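Long-range contacts in multi-copper Oxidase CueO (Ochrobactrum, PDB 6EVG), which acts as a laccase-like multicopper oxidase, with activity towards lignin model compounds and lignosulfonate: residues A[136-141]-A[494-499]; A[434-439]-A[486-491]. One frame throughout, in Å; residues are numbered along the deposited sequence.

Interaction 1 (136-141 with 494-499) packs two short helices together, and interaction 2 (434-439 with 486-491) pairs two antiparallel strands; their centres lie about 12 Å apart. The chain passes from strand 486-490 into helix 493-497, so C490 and H495 reach one copper from consecutive elements, while H434 comes from the partner strand; H434 ND1 and H495 ND1 stand 3.3 Å apart on the ion. The two also touch where E496 OE1 packs 3.2 Å from H489 ND1. Interaction 1 thus borders both the mononuclear copper and the histidine cluster of interaction 2, the probable place of the trinuclear centre known in this family.

Interaction 1: A[136-141]-A[494-499]; sequences GNTARQ and EHEDVG. With CU (copper (II) ion), chain B.
The carboxylate of D497 faces the start of helix 138-144 with its two oxygens side by side, each taking one backbone N-H. OD1 receives T138 N at 3.0 Å through its syn lone pair, and OD2 receives A139 N, also at 3.0 Å, on the syn side but 24° out of the carboxylate plane. D497 thus serves N-H groups of the first helical turn where the side chain of N137, at the N-cap, does not, and its negative group is probably favoured by the positive end of the helix dipole. With CG anti to the carbonyl carbon (chi1 -78°), the short aspartate reaches across; a water accepts from R140 N and donates to D497 OD2 at 2.8 Å. The guanidinium of R140 meets N137 OD1 in its plane, NH2 to OD1 being 3.0 Å, and forms a salt bridge with E86.

At G136, just before the helix, a positive phi favours glycine. A139 is the small side chain at the contact: its CB comes within 3.4 Å of E494 OE2, an oxygen also bonded to Y187 and N229. E496 sends an extended chain across T138 at about a right angle, bringing OE2 to 3.1 Å from OG1, which also bonds L134 N. E496, the second glutamate of HCHxxEHED, corresponds to the one that in related oxidases is thought to relay protons, so T138 may help to position it. From the same helix H495 ND1 binds copper at 2.0 Å.

A Schellman motif at G499 ends helix 493-497, letting the chain continue into strand 501-506. The contact thereby joins the first and third multicopper oxidase regions, with L493 and the loop at Y187 packed against A139.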
ATOM      1  N   GLY A 136     -17.885  -1.508  -2.882  1.00 10.71           N
ATOM      2  CA  GLY A 136     -18.204  -2.876  -3.230  1.00 11.66           C
ATOM      3  C   GLY A 136     -17.432  -3.537  -4.348  1.00 11.46           C
ATOM      4  O   GLY A 136     -17.522  -4.756  -4.526  1.00 14.91           O
ATOM      5  N   ASN A 137     -16.616  -2.778  -5.080  1.00 11.82           N
ATOM      6  CA  ASN A 137     -15.916  -3.200  -6.294  1.00 13.38           C
ATOM      7  C   ASN A 137     -14.395  -3.029  -6.250  1.00 11.35           C
ATOM      8  O   ASN A 137     -13.728  -3.167  -7.270  1.00 13.06           O
ATOM      9  CB  ASN A 137     -16.484  -2.452  -7.556  1.00 15.05           C
ATOM     10  CG  ASN A 137     -17.797  -2.934  -7.925  1.00 17.99           C
ATOM     11  OD1 ASN A 137     -17.914  -3.920  -8.641  1.00 19.97           O
ATOM     12  ND2 ASN A 137     -18.836  -2.321  -7.392  1.00 22.76           N
ATOM     13  N   THR A 138     -13.890  -2.681  -5.080  1.00 10.72           N
ATOM     14  CA  THR A 138     -12.464  -2.417  -4.993  1.00 10.37           C
ATOM     15  C   THR A 138     -11.622  -3.664  -5.199  1.00  9.28           C
ATOM     16  O   THR A 138     -10.596  -3.624  -5.876  1.00  9.54           O
ATOM     17  CB  THR A 138     -12.143  -1.803  -3.620  1.00 11.38           C
ATOM     18  OG1 THR A 138     -12.853  -0.604  -3.417  1.00 15.14           O
ATOM     19  CG2 THR A 138     -10.618  -1.485  -3.431  1.00 13.92           C
ATOM     20  N   ALA A 139     -12.025  -4.748  -4.604  1.00  9.44           N
ATOM     21  CA  ALA A 139     -11.223  -5.978  -4.647  1.00  8.96           C
ATOM     22  C   ALA A 139     -11.013  -6.483  -6.054  1.00  8.99           C
ATOM     23  O   ALA A 139      -9.902  -6.925  -6.396  1.00  9.13           O
ATOM     24  CB  ALA A 139     -11.845  -7.064  -3.797  1.00  9.69           C
ATOM     25  N   ARG A 140     -12.064  -6.463  -6.852  1.00  8.93           N
ATOM     26  CA  ARG A 140     -11.963  -6.953  -8.206  1.00  8.74           C
ATOM     27  C   ARG A 140     -11.060  -6.073  -9.051  1.00  8.39           C
ATOM     28  O   ARG A 140     -10.202  -6.566  -9.809  1.00  9.26           O
ATOM     29  CB  ARG A 140     -13.352  -7.043  -8.832  1.00  9.67           C
ATOM     30  CG  ARG A 140     -13.357  -7.523 -10.251  1.00 10.55           C
ATOM     31  CD  ARG A 140     -14.785  -7.748 -10.777  1.00 11.68           C
ATOM     32  NE  ARG A 140     -15.614  -6.561 -10.617  1.00 12.98           N
ATOM     33  CZ  ARG A 140     -15.502  -5.442 -11.370  1.00 12.11           C
ATOM     34  NH1 ARG A 140     -14.727  -5.410 -12.448  1.00 11.87           N
ATOM     35  NH2 ARG A 140     -16.205  -4.397 -11.083  1.00 14.64           N
ATOM     36  N   GLN A 141     -11.282  -4.758  -9.006  1.00  8.52           N
ATOM     37  CA  GLN A 141     -10.461  -3.870  -9.871  1.00  8.68           C
ATOM     38  C   GLN A 141      -9.005  -3.888  -9.440  1.00  8.26           C
ATOM     39  O   GLN A 141      -8.099  -3.836 -10.300  1.00  9.11           O
ATOM     40  CB  GLN A 141     -11.047  -2.483  -9.858  1.00  8.82           C
ATOM     41  CG  GLN A 141     -12.353  -2.366 -10.635  1.00 10.18           C
ATOM     42  CD  GLN A 141     -12.653  -0.968 -11.123  1.00  9.55           C
ATOM     43  OE1 GLN A 141     -11.815  -0.065 -11.037  1.00 11.38           O
ATOM     44  NE2 GLN A 141     -13.857  -0.755 -11.646  1.00 11.28           N
ATOM     45  N   GLU A 494     -11.636  -7.598   0.391  1.00  8.59           N
ATOM     46  CA  GLU A 494     -12.925  -8.255   0.593  1.00  8.98           C
ATOM     47  C   GLU A 494     -13.678  -7.665   1.787  1.00  9.56           C
ATOM     48  O   GLU A 494     -14.912  -7.465   1.733  1.00 10.53           O
ATOM     49  CB  GLU A 494     -12.723  -9.751   0.785  1.00  9.60           C
ATOM     50  CG  GLU A 494     -12.298 -10.468  -0.468  1.00  9.65           C
ATOM     51  CD  GLU A 494     -10.916 -10.105  -0.991  1.00  8.79           C
ATOM     52  OE1 GLU A 494      -9.969 -10.051  -0.158  1.00  9.68           O
ATOM     53  OE2 GLU A 494     -10.786  -9.928  -2.222  1.00  9.26           O
ATOM     54  N   HIS A 495     -12.954  -7.362   2.860  1.00  9.13           N
ATOM     55  CA  HIS A 495     -13.579  -6.837   4.099  1.00  9.54           C
ATOM     56  C   HIS A 495     -14.111  -5.436   3.812  1.00  9.37           C
ATOM     57  O   HIS A 495     -15.228  -5.104   4.226  1.00  9.85           O
ATOM     58  CB  HIS A 495     -12.587  -6.820   5.247  1.00 10.04           C
ATOM     59  CG  HIS A 495     -12.219  -8.171   5.721  1.00 10.31           C
ATOM     60  ND1 HIS A 495     -11.243  -8.286   6.700  1.00 12.14           N
ATOM     61  CD2 HIS A 495     -12.675  -9.410   5.406  1.00 11.15           C
ATOM     62  CE1 HIS A 495     -11.179  -9.587   6.968  1.00 12.01           C
ATOM     63  NE2 HIS A 495     -12.003 -10.284   6.190  1.00 12.82           N
ATOM     64  N   GLU A 496     -13.303  -4.591   3.176  1.00  9.63           N
ATOM     65  CA  GLU A 496     -13.768  -3.257   2.805  1.00 10.94           C
ATOM     66  C   GLU A 496     -15.058  -3.356   1.923  1.00  9.77           C
ATOM     67  O   GLU A 496     -16.015  -2.630   2.139  1.00 11.11           O
ATOM     68  CB  GLU A 496     -12.625  -2.612   2.008  1.00 15.24           C
ATOM     69  CG  GLU A 496     -12.851  -1.238   1.524  1.00 16.99           C
ATOM     70  CD  GLU A 496     -11.754  -0.858   0.517  1.00 19.63           C
ATOM     71  OE1 GLU A 496     -10.588  -1.075   0.745  1.00 19.69           O
ATOM     72  OE2 GLU A 496     -12.168  -0.437  -0.439  1.00 19.76           O
ATOM     73  N   ASP A 497     -15.047  -4.266   0.943  1.00  9.55           N
ATOM     74  CA  ASP A 497     -16.167  -4.391   0.004  1.00 10.08           C
ATOM     75  C   ASP A 497     -17.455  -4.869   0.703  1.00 10.17           C
ATOM     76  O   ASP A 497     -18.532  -4.508   0.241  1.00 12.24           O
ATOM     77  CB  ASP A 497     -15.851  -5.327  -1.151  1.00 10.50           C
ATOM     78  CG  ASP A 497     -14.965  -4.742  -2.256  1.00 10.14           C
ATOM     79  OD1 ASP A 497     -14.861  -3.489  -2.346  1.00 11.82           O
ATOM     80  OD2 ASP A 497     -14.481  -5.545  -3.077  1.00 11.22           O
ATOM     81  N   VAL A 498     -17.367  -5.611   1.805  1.00  9.81           N
ATOM     82  CA  VAL A 498     -18.554  -6.038   2.531  1.00 10.56           C
ATOM     83  C   VAL A 498     -18.861  -5.133   3.709  1.00  9.81           C
ATOM     84  O   VAL A 498     -19.787  -5.441   4.517  1.00 11.47           O
ATOM     85  CB  VAL A 498     -18.484  -7.523   2.933  1.00 11.15           C
ATOM     86  CG1 VAL A 498     -18.401  -8.424   1.753  1.00 12.33           C
ATOM     87  CG2 VAL A 498     -17.373  -7.801   3.984  1.00 11.35           C
ATOM     88  N   GLY A 499     -18.220  -3.972   3.825  1.00 10.79           N
ATOM     89  CA  GLY A 499     -18.638  -2.965   4.779  1.00 10.65           C
ATOM     90  C   GLY A 499     -17.699  -2.510   5.864  1.00  9.74           C
ATOM     91  O   GLY A 499     -18.064  -1.631   6.644  1.00  9.71           O
TER
HETATM   92 CU    CU B 601     -10.203  -6.857   7.635  1.00 12.62          CU
HETATM   93  O   HOH W   1     -17.366  -0.902  -0.024  1.00 19.81           O
HETATM   94  O   HOH W   2     -14.747  -6.277  -5.767  1.00 12.91           O

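Interaction 2: A[434-439]-A[486-491]; sequences HPFHIH and FMFHCH. With CU (copper (II) ion), chain B; EDO (1,2-ethanediol), chain C.
H434 and C490 meet at the copper, which H434 ND1 binds at 2.0 Å and C490 SG at 2.2 Å; H495, from the helix that follows, completes the three protein ligands. The thiolate sulfur lies at the edge of the imidazole, in its plane, as befits two ligands sharing one ion. H434 has its far nitrogen, NE2, bonded to E339, which should fix the rotation of the ring. SG is anti to the backbone N (chi1 -179°), on the face of the sheet shared with F436 and F488; P435 CD packs 3.7 Å from C490 SG.

On the face bearing H437 and H489, histidines gather. H439 NE2 and H489 NE2 are joined by a 2.8 Å hydrogen bond in which either could be the donor, the rings rim to rim and their planes at 70°. H489 ND1 donates at 2.8 Å to C490 O from above the carbonyl plane. M487 CB sits squarely over the H439 ring, a CH-pi contact, while ND1 of H439 donates to ethanediol O1. An alanine in place of H439 would probably leave H489 NE2 without this mate and M487 CB over a gap.

These two strands belong to a cupredoxin domain of the multicopper oxidase family, whose HCH sequence here supplies H489, C490 and H491. H437, H439, H489 and H491, with H91, H93 and H133, match trinuclear copper ligands in relatives, though here H439 is hydrogen-bonded to H489, and H437 NE2 to H91 NE2, with D462 O holding H437 ND1.

Behind these groups, backbone bonds set the register: H437 and H489 form a hydrogen-bonded pair, with H437 N 2.9 Å from H489 O, while H439 N to M487 O spans 2.8 Å. F436 and F488 occupy the opposite face, meeting CE1 to CD2 at 4.1 Å, where W425 packs against both.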
ATOM      1  N   HIS A 434      -6.012  -7.302  11.026  1.00 10.16           N
ATOM      2  CA  HIS A 434      -6.571  -6.450   9.946  1.00 10.36           C
ATOM      3  C   HIS A 434      -5.668  -5.281   9.705  1.00  9.69           C
ATOM      4  O   HIS A 434      -5.258  -4.604  10.649  1.00  9.98           O
ATOM      5  CB  HIS A 434      -7.971  -5.910  10.314  1.00 11.11           C
ATOM      6  CG  HIS A 434      -9.007  -6.975  10.515  1.00 11.46           C
ATOM      7  ND1 HIS A 434      -9.915  -7.358   9.541  1.00 12.58           N
ATOM      8  CD2 HIS A 434      -9.265  -7.763  11.604  1.00 12.41           C
ATOM      9  CE1 HIS A 434     -10.660  -8.327  10.020  1.00 12.87           C
ATOM     10  NE2 HIS A 434     -10.283  -8.607  11.252  1.00 13.63           N
ATOM     11  N   PRO A 435      -5.362  -4.965   8.422  1.00  8.63           N
ATOM     12  CA  PRO A 435      -4.599  -3.719   8.115  1.00  8.65           C
ATOM     13  C   PRO A 435      -5.531  -2.503   8.095  1.00  8.70           C
ATOM     14  O   PRO A 435      -6.376  -2.357   7.274  1.00 12.09           O
ATOM     15  CB  PRO A 435      -4.030  -4.050   6.751  1.00  9.07           C
ATOM     16  CG  PRO A 435      -5.033  -4.969   6.111  1.00 10.05           C
ATOM     17  CD  PRO A 435      -5.617  -5.794   7.258  1.00  9.28           C
ATOM     18  N   PHE A 436      -5.297  -1.587   9.008  1.00  8.31           N
ATOM     19  CA  PHE A 436      -6.000  -0.314   9.072  1.00  8.46           C
ATOM     20  C   PHE A 436      -5.399   0.677   8.088  1.00  8.27           C
ATOM     21  O   PHE A 436      -4.195   0.880   8.119  1.00  9.40           O
ATOM     22  CB  PHE A 436      -5.840   0.244  10.484  1.00  9.44           C
ATOM     23  CG  PHE A 436      -6.392   1.623  10.682  1.00  9.37           C
ATOM     24  CD1 PHE A 436      -7.754   1.805  10.881  1.00 10.19           C
ATOM     25  CD2 PHE A 436      -5.597   2.737  10.721  1.00  9.87           C
ATOM     26  CE1 PHE A 436      -8.244   3.086  11.106  1.00 10.57           C
ATOM     27  CE2 PHE A 436      -6.072   3.986  10.931  1.00 10.02           C
ATOM     28  CZ  PHE A 436      -7.447   4.172  11.101  1.00 10.12           C
ATOM     29  N   HIS A 437      -6.240   1.376   7.311  1.00  8.37           N
ATOM     30  CA  HIS A 437      -5.776   2.496   6.497  1.00  7.60           C
ATOM     31  C   HIS A 437      -6.728   3.663   6.667  1.00  7.70           C
ATOM     32  O   HIS A 437      -7.953   3.491   6.651  1.00  8.93           O
ATOM     33  CB  HIS A 437      -5.667   2.104   4.989  1.00  7.91           C
ATOM     34  CG  HIS A 437      -5.364   3.250   4.051  1.00  8.01           C
ATOM     35  ND1 HIS A 437      -4.300   4.124   4.272  1.00  8.59           N
ATOM     36  CD2 HIS A 437      -5.938   3.646   2.888  1.00  8.11           C
ATOM     37  CE1 HIS A 437      -4.292   5.027   3.275  1.00  8.69           C
ATOM     38  NE2 HIS A 437      -5.250   4.746   2.425  1.00  8.42           N
ATOM     39  N   ILE A 438      -6.143   4.847   6.869  1.00  7.41           N
ATOM     40  CA  ILE A 438      -6.909   6.102   6.886  1.00  7.90           C
ATOM     41  C   ILE A 438      -6.484   6.961   5.707  1.00  8.20           C
ATOM     42  O   ILE A 438      -5.296   7.164   5.453  1.00  9.58           O
ATOM     43  CB  ILE A 438      -6.772   6.812   8.243  1.00  8.51           C
ATOM     44  CG1 ILE A 438      -7.721   8.021   8.302  1.00  8.85           C
ATOM     45  CG2 ILE A 438      -5.360   7.200   8.598  1.00 10.12           C
ATOM     46  CD1 ILE A 438      -8.024   8.494   9.734  1.00 10.43           C
ATOM     47  N   HIS A 439      -7.473   7.464   4.978  1.00  8.76           N
ATOM     48  CA  HIS A 439      -7.272   8.443   3.916  1.00  8.43           C
ATOM     49  C   HIS A 439      -7.230   9.859   4.507  1.00  8.48           C
ATOM     50  O   HIS A 439      -8.043  10.166   5.373  1.00 10.10           O
ATOM     51  CB  HIS A 439      -8.387   8.419   2.884  1.00  8.82           C
ATOM     52  CG  HIS A 439      -8.667   7.111   2.247  1.00  8.65           C
ATOM     53  ND1 HIS A 439      -9.201   7.048   0.977  1.00  9.68           N
ATOM     54  CD2 HIS A 439      -8.492   5.830   2.628  1.00  9.38           C
ATOM     55  CE1 HIS A 439      -9.369   5.783   0.648  1.00  9.82           C
ATOM     56  NE2 HIS A 439      -8.938   5.017   1.637  1.00  9.42           N
ATOM     57  N   PHE A 486     -13.381  11.866   3.618  1.00  9.61           N
ATOM     58  CA  PHE A 486     -12.277  10.886   3.682  1.00  9.43           C
ATOM     59  C   PHE A 486     -12.801   9.607   4.309  1.00  9.86           C
ATOM     60  O   PHE A 486     -13.948   9.559   4.797  1.00 13.17           O
ATOM     61  CB  PHE A 486     -11.097  11.490   4.446  1.00  9.43           C
ATOM     62  CG  PHE A 486     -10.188  12.405   3.652  1.00  9.38           C
ATOM     63  CD1 PHE A 486      -9.698  12.059   2.421  1.00  9.50           C
ATOM     64  CD2 PHE A 486      -9.767  13.623   4.201  1.00 10.01           C
ATOM     65  CE1 PHE A 486      -8.779  12.884   1.753  1.00 10.21           C
ATOM     66  CE2 PHE A 486      -8.904  14.454   3.526  1.00 11.34           C
ATOM     67  CZ  PHE A 486      -8.395  14.066   2.287  1.00 11.30           C
ATOM     68  N   MET A 487     -12.049   8.550   4.212  1.00 11.74           N
ATOM     69  CA  MET A 487     -12.469   7.239   4.645  1.00 10.46           C
ATOM     70  C   MET A 487     -11.414   6.599   5.506  1.00  9.17           C
ATOM     71  O   MET A 487     -10.239   6.931   5.396  1.00 10.32           O
ATOM     72  CB  MET A 487     -12.795   6.362   3.452  1.00 13.32           C
ATOM     73  CG  MET A 487     -13.880   7.122   2.598  1.00 17.06           C
ATOM     74  SD  MET A 487     -14.414   6.248   1.182  1.00 19.72           S
ATOM     75  CE  MET A 487     -15.725   5.455   1.863  1.00 22.04           C
ATOM     76  N   PHE A 488     -11.834   5.633   6.311  1.00  8.94           N
ATOM     77  CA  PHE A 488     -10.936   4.732   7.018  1.00  8.88           C
ATOM     78  C   PHE A 488     -11.516   3.353   6.943  1.00  8.61           C
ATOM     79  O   PHE A 488     -12.745   3.181   6.976  1.00  9.63           O
ATOM     80  CB  PHE A 488     -10.607   5.229   8.424  1.00  9.96           C
ATOM     81  CG  PHE A 488     -11.781   5.365   9.361  1.00  9.83           C
ATOM     82  CD1 PHE A 488     -12.549   6.503   9.344  1.00 11.19           C
ATOM     83  CD2 PHE A 488     -12.081   4.428  10.355  1.00 10.83           C
ATOM     84  CE1 PHE A 488     -13.598   6.711  10.280  1.00 11.98           C
ATOM     85  CE2 PHE A 488     -13.120   4.620  11.263  1.00 10.81           C
ATOM     86  CZ  PHE A 488     -13.872   5.772  11.223  1.00 11.49           C
ATOM     87  N   HIS A 489     -10.657   2.325   6.878  1.00  8.07           N
ATOM     88  CA  HIS A 489     -11.151   1.005   6.551  1.00  8.05           C
ATOM     89  C   HIS A 489     -10.081  -0.047   6.792  1.00  8.33           C
ATOM     90  O   HIS A 489      -8.912   0.260   6.931  1.00  9.72           O
ATOM     91  CB  HIS A 489     -11.657   0.949   5.076  1.00  8.87           C
ATOM     92  CG  HIS A 489     -10.641   1.364   4.058  1.00  9.48           C
ATOM     93  ND1 HIS A 489      -9.827   0.455   3.427  1.00  9.96           N
ATOM     94  CD2 HIS A 489     -10.320   2.566   3.539  1.00 10.67           C
ATOM     95  CE1 HIS A 489      -9.050   1.111   2.562  1.00 10.40           C
ATOM     96  NE2 HIS A 489      -9.296   2.401   2.643  1.00 10.70           N
ATOM     97  N   CYS A 490     -10.530  -1.296   6.690  1.00  8.66           N
ATOM     98  CA  CYS A 490      -9.626  -2.430   6.559  1.00  8.88           C
ATOM     99  C   CYS A 490      -9.146  -2.469   5.123  1.00  8.63           C
ATOM    100  O   CYS A 490      -9.915  -2.267   4.184  1.00  9.78           O
ATOM    101  CB  CYS A 490     -10.313  -3.711   6.940  1.00 10.32           C
ATOM    102  SG  CYS A 490      -9.203  -5.128   6.825  1.00 10.19           S
ATOM    103  N   HIS A 491      -7.852  -2.776   4.942  1.00  8.13           N
ATOM    104  CA  HIS A 491      -7.238  -2.931   3.641  1.00  8.40           C
ATOM    105  C   HIS A 491      -7.189  -4.380   3.114  1.00  8.68           C
ATOM    106  O   HIS A 491      -6.590  -4.600   2.065  1.00  9.70           O
ATOM    107  CB  HIS A 491      -5.851  -2.233   3.572  1.00  9.16           C
ATOM    108  CG  HIS A 491      -5.561  -1.531   2.283  1.00  9.33           C
ATOM    109  ND1 HIS A 491      -5.308  -2.146   1.091  1.00 10.91           N
ATOM    110  CD2 HIS A 491      -5.557  -0.189   2.020  1.00 11.16           C
ATOM    111  CE1 HIS A 491      -5.161  -1.189   0.137  1.00 11.89           C
ATOM    112  NE2 HIS A 491      -5.285   0.002   0.689  1.00 12.96           N
TER
HETATM  113 CU    CU B 601     -10.203  -6.857   7.635  1.00 12.62          CU
HETATM  114  C1  EDO C 602     -10.866   9.971  -0.662  1.00 14.16           C
HETATM  115  O1  EDO C 602      -9.688   9.623   0.076  1.00 13.52           O
HETATM  116  C2  EDO C 602     -11.876   8.910  -0.835  1.00 15.15           C
HETATM  117  O2  EDO C 602     -11.272   7.680  -1.267  1.00 14.81           O